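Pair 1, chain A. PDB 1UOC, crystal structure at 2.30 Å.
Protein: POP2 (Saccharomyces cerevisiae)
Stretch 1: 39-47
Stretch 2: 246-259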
# COMPACT_ATOMS: atom_id res chain seq x y z
N ASN A 39 2.67 11.88 8.50
CA ASN A 39 1.27 11.53 8.32
C ASN A 39 0.82 11.01 6.96
O ASN A 39 -0.38 10.87 6.72
CB ASN A 39 0.37 12.71 8.75
CG ASN A 39 0.63 14.01 7.95
OD1 ASN A 39 1.22 13.99 6.87
ND2 ASN A 39 0.16 15.14 8.49
N HIS A 40 1.77 10.72 6.07
CA HIS A 40 1.45 10.14 4.76
C HIS A 40 1.89 8.68 4.85
O HIS A 40 3.05 8.39 5.15
CB HIS A 40 2.18 10.87 3.63
CG HIS A 40 1.51 12.13 3.18
ND1 HIS A 40 1.24 13.18 4.03
CD2 HIS A 40 1.03 12.50 1.97
CE1 HIS A 40 0.61 14.14 3.37
NE2 HIS A 40 0.48 13.75 2.11
N VAL A 41 0.96 7.77 4.60
CA VAL A 41 1.21 6.33 4.70
C VAL A 41 0.90 5.60 3.39
O VAL A 41 -0.21 5.70 2.87
CB VAL A 41 0.31 5.69 5.78
CG1 VAL A 41 0.81 4.29 6.14
CG2 VAL A 41 0.27 6.59 7.00
N SER A 42 1.88 4.86 2.87
CA SER A 42 1.66 4.08 1.65
C SER A 42 1.55 2.62 2.07
O SER A 42 2.11 2.21 3.09
CB SER A 42 2.84 4.24 0.70
OG SER A 42 4.01 3.74 1.32
N ILE A 43 0.80 1.85 1.30
CA ILE A 43 0.63 0.44 1.60
C ILE A 43 0.77 -0.44 0.36
O ILE A 43 0.37 -0.06 -0.74
CB ILE A 43 -0.74 0.16 2.25
CG1 ILE A 43 -0.92 -1.34 2.47
CG2 ILE A 43 -1.87 0.74 1.38
CD1 ILE A 43 -2.25 -1.72 3.04
N SER A 44 1.33 -1.62 0.55
CA SER A 44 1.51 -2.58 -0.52
C SER A 44 1.26 -3.96 0.07
O SER A 44 1.42 -4.18 1.27
CB SER A 44 2.92 -2.50 -1.09
OG SER A 44 2.98 -3.25 -2.29
N THR A 45 0.85 -4.90 -0.78
CA THR A 45 0.53 -6.22 -0.28
C THR A 45 0.98 -7.33 -1.21
O THR A 45 1.22 -7.13 -2.40
CB THR A 45 -0.97 -6.39 -0.09
OG1 THR A 45 -1.61 -6.25 -1.36
CG2 THR A 45 -1.51 -5.35 0.88
N GLU A 46 1.09 -8.51 -0.63
CA GLU A 46 1.49 -9.69 -1.36
C GLU A 46 0.61 -10.80 -0.82
O GLU A 46 0.68 -11.15 0.36
CB GLU A 46 2.97 -9.98 -1.14
CG GLU A 46 3.53 -11.08 -2.04
CD GLU A 46 3.31 -10.79 -3.51
OE1 GLU A 46 3.86 -9.78 -4.02
OE2 GLU A 46 2.59 -11.56 -4.17
N PHE A 47 -0.27 -11.30 -1.68
CA PHE A 47 -1.17 -12.37 -1.29
C PHE A 47 -0.73 -13.65 -1.96
O PHE A 47 -0.15 -13.63 -3.05
CB PHE A 47 -2.60 -12.08 -1.74
CG PHE A 47 -3.15 -10.78 -1.24
CD1 PHE A 47 -3.15 -9.65 -2.05
CD2 PHE A 47 -3.70 -10.69 0.03
CE1 PHE A 47 -3.69 -8.45 -1.60
CE2 PHE A 47 -4.25 -9.49 0.49
CZ PHE A 47 -4.25 -8.37 -0.33
N THR A 246 11.01 -5.76 -3.16
CA THR A 246 10.34 -6.47 -2.07
C THR A 246 9.02 -5.76 -1.78
O THR A 246 8.78 -4.64 -2.24
CB THR A 246 11.19 -6.44 -0.78
OG1 THR A 246 11.42 -5.07 -0.41
CG2 THR A 246 12.52 -7.14 -0.99
N THR A 247 8.17 -6.41 -1.00
CA THR A 247 6.87 -5.84 -0.67
C THR A 247 7.05 -4.52 0.11
O THR A 247 6.34 -3.55 -0.14
CB THR A 247 6.03 -6.84 0.13
OG1 THR A 247 5.96 -8.08 -0.60
CG2 THR A 247 4.60 -6.32 0.35
N GLY A 248 7.99 -4.51 1.04
CA GLY A 248 8.24 -3.30 1.80
C GLY A 248 8.77 -2.23 0.86
O GLY A 248 8.34 -1.09 0.90
N GLY A 249 9.70 -2.63 -0.00
CA GLY A 249 10.28 -1.71 -0.96
C GLY A 249 9.24 -1.08 -1.86
O GLY A 249 9.36 0.09 -2.25
N GLN A 250 8.21 -1.85 -2.19
CA GLN A 250 7.12 -1.37 -3.04
C GLN A 250 6.35 -0.24 -2.36
O GLN A 250 6.01 0.75 -3.01
CB GLN A 250 6.16 -2.51 -3.38
CG GLN A 250 6.66 -3.47 -4.46
CD GLN A 250 6.69 -2.83 -5.84
OE1 GLN A 250 5.65 -2.50 -6.41
NE2 GLN A 250 7.89 -2.64 -6.38
N SER A 251 6.06 -0.38 -1.07
CA SER A 251 5.32 0.68 -0.39
C SER A 251 6.22 1.90 -0.38
O SER A 251 5.77 3.02 -0.57
CB SER A 251 4.93 0.26 1.05
OG SER A 251 6.07 0.13 1.90
N LEU A 252 7.51 1.67 -0.18
CA LEU A 252 8.49 2.74 -0.18
C LEU A 252 8.55 3.47 -1.54
O LEU A 252 8.53 4.70 -1.59
CB LEU A 252 9.87 2.19 0.18
CG LEU A 252 11.06 3.15 -0.02
CD1 LEU A 252 10.84 4.46 0.75
CD2 LEU A 252 12.33 2.45 0.43
N LEU A 253 8.60 2.71 -2.63
CA LEU A 253 8.68 3.29 -3.97
C LEU A 253 7.44 4.12 -4.26
O LEU A 253 7.51 5.19 -4.87
CB LEU A 253 8.82 2.17 -5.03
CG LEU A 253 9.13 2.61 -6.47
CD1 LEU A 253 10.38 3.47 -6.49
CD2 LEU A 253 9.32 1.38 -7.37
N MET A 254 6.31 3.58 -3.83
CA MET A 254 5.00 4.20 -4.00
C MET A 254 4.98 5.58 -3.36
O MET A 254 4.64 6.57 -4.01
CB MET A 254 3.97 3.30 -3.32
CG MET A 254 2.54 3.44 -3.78
SD MET A 254 1.48 2.31 -2.85
CE MET A 254 2.20 0.75 -3.33
N LEU A 255 5.33 5.65 -2.08
CA LEU A 255 5.34 6.92 -1.35
C LEU A 255 6.34 7.95 -1.92
O LEU A 255 6.04 9.14 -2.00
CB LEU A 255 5.67 6.65 0.12
CG LEU A 255 5.58 7.83 1.08
CD1 LEU A 255 4.13 8.33 1.11
CD2 LEU A 255 6.06 7.42 2.47
N LEU A 256 7.53 7.48 -2.28
CA LEU A 256 8.57 8.35 -2.85
C LEU A 256 8.03 8.96 -4.13
O LEU A 256 8.17 10.16 -4.38
CB LEU A 256 9.81 7.50 -3.18
CG LEU A 256 11.13 7.64 -2.42
CD1 LEU A 256 10.92 8.28 -1.06
CD2 LEU A 256 11.75 6.24 -2.31
N SER A 257 7.42 8.11 -4.95
CA SER A 257 6.85 8.54 -6.21
C SER A 257 5.70 9.52 -6.01
O SER A 257 5.63 10.54 -6.68
CB SER A 257 6.38 7.33 -7.03
OG SER A 257 7.49 6.52 -7.40
N PHE A 258 4.81 9.22 -5.07
CA PHE A 258 3.69 10.12 -4.81
C PHE A 258 4.16 11.51 -4.43
O PHE A 258 3.73 12.51 -5.00
CB PHE A 258 2.80 9.59 -3.68
CG PHE A 258 1.66 10.49 -3.36
CD1 PHE A 258 0.52 10.48 -4.15
CD2 PHE A 258 1.76 11.41 -2.32
CE1 PHE A 258 -0.52 11.39 -3.91
CE2 PHE A 258 0.74 12.33 -2.08
CZ PHE A 258 -0.41 12.32 -2.88
N CYS A 259 5.04 11.58 -3.44
CA CYS A 259 5.53 12.86 -2.96
C CYS A 259 6.36 13.64 -4.00
O CYS A 259 6.32 14.87 -4.02
CB CYS A 259 6.32 12.64 -1.67
SG CYS A 259 5.28 12.08 -0.30
O HOH W 1 6.42 -7.98 -3.89

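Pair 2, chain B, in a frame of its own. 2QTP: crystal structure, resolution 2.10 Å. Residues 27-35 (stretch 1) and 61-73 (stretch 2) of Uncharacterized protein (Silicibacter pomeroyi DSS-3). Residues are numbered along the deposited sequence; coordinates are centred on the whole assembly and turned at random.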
# COMPACT_ATOMS: atom_id res chain seq x y z
N THR B 27 6.81 -5.69 18.63
CA THR B 27 5.75 -5.74 17.68
C THR B 27 6.26 -5.14 16.36
O THR B 27 7.11 -4.26 16.36
CB THR B 27 4.48 -5.06 18.22
OG1 THR B 27 4.77 -3.71 18.58
CG2 THR B 27 3.99 -5.81 19.46
N ARG B 28 5.78 -5.65 15.24
CA ARG B 28 6.30 -5.25 13.96
C ARG B 28 5.23 -4.95 12.94
O ARG B 28 4.18 -5.61 12.91
CB ARG B 28 7.24 -6.32 13.40
CG ARG B 28 8.44 -6.67 14.28
CD ARG B 28 9.33 -7.67 13.59
NE ARG B 28 8.60 -8.92 13.35
CZ ARG B 28 8.92 -9.83 12.44
NH1 ARG B 28 9.99 -9.67 11.65
NH2 ARG B 28 8.18 -10.91 12.32
N LYS B 29 5.51 -3.97 12.09
CA LYS B 29 4.63 -3.61 11.00
C LYS B 29 5.47 -3.59 9.73
O LYS B 29 6.64 -3.17 9.76
CB LYS B 29 4.04 -2.21 11.18
CG LYS B 29 3.44 -1.90 12.52
CD LYS B 29 2.86 -0.50 12.47
CE LYS B 29 2.08 -0.14 13.72
NZ LYS B 29 1.68 1.29 13.60
N ALA B 30 4.89 -4.02 8.62
CA ALA B 30 5.59 -3.94 7.34
C ALA B 30 4.63 -3.38 6.33
O ALA B 30 3.41 -3.61 6.44
CB ALA B 30 6.11 -5.31 6.91
N VAL B 31 5.16 -2.66 5.36
CA VAL B 31 4.36 -2.15 4.24
C VAL B 31 5.22 -2.24 2.97
O VAL B 31 6.40 -1.94 3.00
CB VAL B 31 3.80 -0.69 4.49
CG1 VAL B 31 4.83 0.24 4.97
CG2 VAL B 31 3.12 -0.13 3.22
N ALA B 32 4.63 -2.76 1.90
CA ALA B 32 5.28 -2.87 0.59
C ALA B 32 4.52 -1.93 -0.36
O ALA B 32 3.28 -1.90 -0.36
CB ALA B 32 5.28 -4.34 0.08
N VAL B 33 5.27 -1.15 -1.14
CA VAL B 33 4.75 -0.11 -2.03
C VAL B 33 5.30 -0.30 -3.45
O VAL B 33 6.49 -0.63 -3.63
CB VAL B 33 5.18 1.30 -1.52
CG1 VAL B 33 4.65 2.36 -2.42
CG2 VAL B 33 4.68 1.50 -0.12
N ALA B 34 4.42 -0.14 -4.45
CA ALA B 34 4.80 -0.17 -5.88
C ALA B 34 4.38 1.12 -6.52
O ALA B 34 3.31 1.66 -6.21
CB ALA B 34 4.18 -1.36 -6.62
N VAL B 35 5.26 1.64 -7.37
CA VAL B 35 4.98 2.82 -8.18
C VAL B 35 4.81 2.34 -9.61
O VAL B 35 5.73 1.78 -10.21
CB VAL B 35 6.08 3.89 -8.06
CG1 VAL B 35 5.74 5.14 -8.91
CG2 VAL B 35 6.33 4.24 -6.57
N LEU B 61 1.55 -9.48 -5.05
CA LEU B 61 2.98 -9.22 -5.05
C LEU B 61 3.43 -8.49 -3.77
O LEU B 61 4.39 -8.90 -3.11
CB LEU B 61 3.37 -8.38 -6.28
CG LEU B 61 4.81 -7.83 -6.27
CD1 LEU B 61 5.84 -8.95 -6.38
CD2 LEU B 61 4.99 -6.86 -7.40
N LEU B 62 2.72 -7.42 -3.43
CA LEU B 62 3.06 -6.59 -2.27
C LEU B 62 2.74 -7.31 -0.96
O LEU B 62 3.49 -7.20 0.02
CB LEU B 62 2.38 -5.22 -2.36
CG LEU B 62 2.71 -4.32 -3.56
CD1 LEU B 62 1.79 -3.04 -3.70
CD2 LEU B 62 4.20 -3.95 -3.59
N GLY B 63 1.66 -8.08 -0.94
CA GLY B 63 1.35 -8.88 0.25
C GLY B 63 2.44 -9.91 0.56
O GLY B 63 2.78 -10.14 1.71
N GLU B 64 2.98 -10.53 -0.48
CA GLU B 64 4.07 -11.49 -0.38
C GLU B 64 5.36 -10.79 0.08
O GLU B 64 6.10 -11.36 0.88
CB GLU B 64 4.30 -12.20 -1.72
CG GLU B 64 5.61 -13.04 -1.82
CD GLU B 64 5.61 -14.30 -0.93
OE1 GLU B 64 4.51 -14.85 -0.67
OE2 GLU B 64 6.70 -14.76 -0.51
N ARG B 65 5.64 -9.60 -0.44
CA ARG B 65 6.83 -8.85 0.00
C ARG B 65 6.74 -8.54 1.49
O ARG B 65 7.74 -8.64 2.21
CB ARG B 65 7.05 -7.56 -0.80
CG ARG B 65 7.33 -7.77 -2.29
CD ARG B 65 8.59 -8.62 -2.58
NE ARG B 65 9.78 -7.95 -2.07
CZ ARG B 65 10.58 -7.13 -2.75
NH1 ARG B 65 10.38 -6.87 -4.05
NH2 ARG B 65 11.62 -6.57 -2.12
N CYS B 66 5.54 -8.19 1.96
CA CYS B 66 5.32 -7.93 3.39
C CYS B 66 5.68 -9.11 4.27
O CYS B 66 6.42 -8.96 5.24
CB CYS B 66 3.87 -7.53 3.66
SG CYS B 66 3.51 -5.82 3.33
N VAL B 67 5.13 -10.29 3.96
CA VAL B 67 5.39 -11.50 4.75
C VAL B 67 6.86 -11.95 4.63
O VAL B 67 7.44 -12.38 5.60
CB VAL B 67 4.37 -12.66 4.44
CG1 VAL B 67 2.95 -12.17 4.70
CG2 VAL B 67 4.50 -13.17 3.00
N GLN B 68 7.45 -11.84 3.45
CA GLN B 68 8.88 -12.11 3.31
C GLN B 68 9.71 -11.16 4.16
O GLN B 68 10.67 -11.58 4.76
CB GLN B 68 9.34 -12.00 1.86
CG GLN B 68 8.95 -13.19 1.02
CD GLN B 68 9.28 -13.00 -0.46
OE1 GLN B 68 9.24 -11.88 -0.99
NE2 GLN B 68 9.59 -14.10 -1.13
N ALA B 69 9.35 -9.88 4.22
CA ALA B 69 10.08 -8.91 5.03
C ALA B 69 10.02 -9.22 6.52
O ALA B 69 10.97 -8.99 7.25
CB ALA B 69 9.54 -7.49 4.77
N LEU B 70 8.88 -9.70 6.98
CA LEU B 70 8.66 -10.01 8.37
C LEU B 70 9.07 -11.44 8.68
O LEU B 70 9.02 -11.87 9.81
CB LEU B 70 7.18 -9.86 8.72
CG LEU B 70 6.57 -8.47 8.77
CD1 LEU B 70 5.02 -8.58 8.70
CD2 LEU B 70 7.06 -7.69 9.99
N GLY B 71 9.43 -12.19 7.65
CA GLY B 71 9.81 -13.58 7.82
C GLY B 71 8.73 -14.39 8.49
O GLY B 71 9.02 -15.18 9.37
N ILE B 72 7.47 -14.19 8.09
CA ILE B 72 6.40 -14.98 8.68
C ILE B 72 5.61 -15.66 7.58
O ILE B 72 5.78 -15.36 6.40
CB ILE B 72 5.44 -14.13 9.57
CG1 ILE B 72 4.67 -13.09 8.74
CG2 ILE B 72 6.21 -13.44 10.68
CD1 ILE B 72 3.67 -12.31 9.57
N ARG B 73 4.78 -16.61 8.01
CA ARG B 73 3.82 -17.25 7.15
C ARG B 73 2.62 -16.30 7.18
O ARG B 73 2.42 -15.60 8.17
CB ARG B 73 3.46 -18.65 7.69

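In both pairs a helix lies across one face of a β-strand and runs roughly antiparallel to it. The angle between the N-to-C directions is 144° in pair 1 and 143° in pair 2. The axes approach to 6.8 Å and 7.1 Å. Fourteen central residues superpose with an RMSD of 0.7 Å. The buried areas are nearly equal, 521 Å² and 514 Å².

Alternate strand residues point toward the helix. These are A:His40, A:Ser42, A:Ser44 and A:Glu46 in pair 1, matched by B:Arg28, B:Ala30, B:Ala32 and B:Ala34. The residues at the two middle positions are small, and the helix runs close to them. The nearest CA atoms are 5.0 Å apart for A:Ser44 and A:Ser251, and 5.2 Å for B:Ala32 and B:Leu62.

A:Ser42 matches B:Ala30. A:Ser42 OG donates a hydrogen bond to A:Ser251 O at 2.7 Å. That carbonyl also accepts the helix bond from A:Leu255 N. B:Ala30 has no polar side-chain atom, and its CB packs on B:Leu70 CG at 3.7 Å. B:Leu70 matches A:Leu255, whose CB lies 3.6 Å from A:Ser42 OG.

A:Ser44 matches B:Ala32. A:Ser44 CB is 3.7 Å from A:Thr247 O, and B:Ala32 CB is 3.4 Å from B:Leu62 O. Both therefore sit against a helix carbonyl at matched positions, since A:Thr247 matches B:Leu62. A:Ser44 OG also approaches A:Gln250 CB at 3.4 Å. At the matching site B:Ala32 CB meets B:Arg65 CB at 3.8 Å.

A:Ser251 matches B:Cys66. A:Ser251 OG turns back to donate to A:Gly248 O at 2.8 Å. A:Ser251 CB still lies 4.0 Å from A:Ser44 CB. B:Cys66 SG lies 3.6 Å from B:Ala32 N and 4.0 Å from B:Ala32 CB.

A:Glu46 matches B:Ala34, opposite A:Thr247 and B:Leu62. In pair 1 this end is partly polar. Water 1 donates to A:Glu46 OE1 at 3.1 Å and makes a weak bond with A:Thr247 OG1 at 3.3 Å. In pair 2 it is apolar, with B:Ala34 CB 4.0 Å from B:Leu62 CD2.

At the other end A:His40 matches B:Arg28. A:His40 CB touches A:Leu255 CD1 at 4.1 Å. B:Arg28 reaches farther, and its NH2 donates to B:Leu70 O at 2.8 Å. A weak bond joins NH1 of B:Arg28 to the same O of B:Leu70 at 3.0 Å. B:Leu70 CD2 lies over one guanidinium face.

A:Met254 matches B:Ala69. A:Met254 CE reaches A:Ile43 O at 3.3 Å, whereas the short B:Ala69 makes no contact.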